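Local coordinates for Alpha/beta hydrolase fold protein (Chitinophaga pinensis, PDB 4PW0) that adopts the alpha/beta hydrolase fold and is probably a serine hydrolase whose natural substrate is not established, at residues L93-I96 against T97-I101. Residues are numbered along the deposited sequence; the frame is centred on the assembly and turned at random.
Sequences LEFI and TALGI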
loop_
_atom_site.group_PDB
_atom_site.type_symbol
_atom_site.label_atom_id
_atom_site.label_comp_id
_atom_site.label_asym_id
_atom_site.label_seq_id
_atom_site.Cartn_x
_atom_site.Cartn_y
_atom_site.Cartn_z
ATOM N N LEU A 93 -1.628 -19.576 -21.384
ATOM C CA LEU A 93 -2.532 -18.979 -22.336
ATOM C C LEU A 93 -3.349 -20.022 -23.101
ATOM O O LEU A 93 -4.537 -19.804 -23.322
ATOM C CB LEU A 93 -1.747 -18.099 -23.309
ATOM C CG LEU A 93 -1.347 -16.723 -22.779
ATOM C CD1 LEU A 93 -0.284 -16.094 -23.689
ATOM C CD2 LEU A 93 -2.558 -15.830 -22.636
ATOM N N GLU A 94 -2.746 -21.158 -23.444
ATOM C CA GLU A 94 -3.518 -22.207 -24.148
ATOM C C GLU A 94 -4.626 -22.724 -23.217
ATOM O O GLU A 94 -5.753 -22.968 -23.638
ATOM C CB GLU A 94 -2.620 -23.324 -24.726
ATOM C CG GLU A 94 -2.085 -24.381 -23.770
ATOM C CD GLU A 94 -1.331 -25.541 -24.413
ATOM O OE1 GLU A 94 -1.163 -25.547 -25.659
ATOM O OE2 GLU A 94 -0.877 -26.440 -23.656
ATOM N N PHE A 95 -4.320 -22.853 -21.933
ATOM C CA PHE A 95 -5.282 -23.283 -20.938
ATOM C C PHE A 95 -6.414 -22.295 -20.784
ATOM O O PHE A 95 -7.586 -22.681 -20.815
ATOM C CB PHE A 95 -4.569 -23.523 -19.585
ATOM C CG PHE A 95 -5.484 -23.536 -18.402
ATOM C CD1 PHE A 95 -6.400 -24.553 -18.199
ATOM C CD2 PHE A 95 -5.445 -22.488 -17.478
ATOM C CE1 PHE A 95 -7.256 -24.517 -17.122
ATOM C CE2 PHE A 95 -6.301 -22.456 -16.411
ATOM C CZ PHE A 95 -7.230 -23.464 -16.236
ATOM N N ILE A 96 -6.086 -21.022 -20.597
ATOM C CA ILE A 96 -7.087 -20.007 -20.307
ATOM C C ILE A 96 -8.011 -19.856 -21.528
ATOM O O ILE A 96 -9.235 -19.772 -21.396
ATOM C CB ILE A 96 -6.398 -18.675 -19.992
ATOM C CG1 ILE A 96 -5.582 -18.787 -18.692
ATOM C CG2 ILE A 96 -7.419 -17.570 -19.903
ATOM C CD1 ILE A 96 -4.581 -17.656 -18.531
ATOM N N THR A 97 -7.390 -19.854 -22.712
ATOM C CA THR A 97 -8.184 -19.723 -23.922
ATOM C C THR A 97 -9.068 -20.964 -24.154
ATOM O O THR A 97 -10.216 -20.797 -24.617
ATOM C CB THR A 97 -7.322 -19.364 -25.131
ATOM O OG1 THR A 97 -6.260 -20.308 -25.268
ATOM C CG2 THR A 97 -6.768 -17.980 -24.971
ATOM N N ALA A 98 -8.612 -22.158 -23.760
ATOM C CA ALA A 98 -9.440 -23.381 -23.849
ATOM C C ALA A 98 -10.683 -23.301 -22.976
ATOM O O ALA A 98 -11.709 -23.903 -23.300
ATOM C CB ALA A 98 -8.646 -24.625 -23.540
ATOM N N LEU A 99 -10.602 -22.560 -21.862
ATOM C CA LEU A 99 -11.780 -22.327 -21.020
ATOM C C LEU A 99 -12.767 -21.302 -21.612
ATOM O O LEU A 99 -13.845 -21.068 -21.057
ATOM C CB LEU A 99 -11.369 -21.854 -19.624
ATOM C CG LEU A 99 -10.651 -22.838 -18.717
ATOM C CD1 LEU A 99 -10.331 -22.094 -17.428
ATOM C CD2 LEU A 99 -11.509 -24.057 -18.439
ATOM N N GLY A 100 -12.370 -20.638 -22.678
ATOM C CA GLY A 100 -13.206 -19.622 -23.326
ATOM C C GLY A 100 -13.066 -18.221 -22.727
ATOM O O GLY A 100 -13.909 -17.340 -22.977
ATOM N N ILE A 101 -12.002 -18.020 -21.927
ATOM C CA ILE A 101 -11.820 -16.743 -21.244
ATOM C C ILE A 101 -10.895 -15.887 -22.091
ATOM O O ILE A 101 -9.770 -16.281 -22.369
ATOM C CB ILE A 101 -11.305 -16.942 -19.808
ATOM C CG1 ILE A 101 -12.289 -17.801 -19.011
ATOM C CG2 ILE A 101 -11.020 -15.597 -19.155
ATOM C CD1 ILE A 101 -11.755 -18.329 -17.699
#
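Thr97, Ala98 and Leu99 each donate a backbone N-H to the carbonyl four residues back, on Leu93, Glu94 and Phe95, before the chain turns off at Gly100 (phi 87°) in a Schellman motif. Two bonds close that motif: Gly100 N to Thr97 O at 2.9 Å, and a weak one from Ile101 N to Ile96 O at 3.3 Å. Thr97 adds a side-chain bond to the helical pattern. Chi1 of 54° sets its hydroxyl between its own N and carbonyl carbon, turned back along the helix, where, in the conformer described, Thr97 OG1 gives its proton to Leu93 O at 2.6 Å. Leu93 O also accepts the backbone N-H of Thr97, N to O 2.9 Å, the two donors coming from opposite faces of its plane. Phe95, its ring swung anti to the backbone N (chi1 161°), reaches one turn ahead, and Leu99 lies slantwise to it, Leu99 CD1 3.6 Å from Phe95 CZ. Phe69 stacks on the same ring, and Tyr26 and Tyr28 also meet it. Beyond the turn, Ile101 folds back over Ile96, Ile101 CB 3.9 Å from Ile96 CG2, while the Ile96 side chain rests on Ile40 and Phe42 of strand 39-42. In the conformer described, the Glu94 carboxylate is hydrogen-bonded to Tyr26 OH and Asn22 ND2. The contact thus ends helix 85-98 and leads into strand 104-109, which runs to the presumed nucleophile elbow. Carbonyls of the last turn are taken up by nearby donors, Leu93 O twice in this conformer, while Phe95 and Ile96, with Leu99 and Ile101 packed on them, fix the helix end on the sheet.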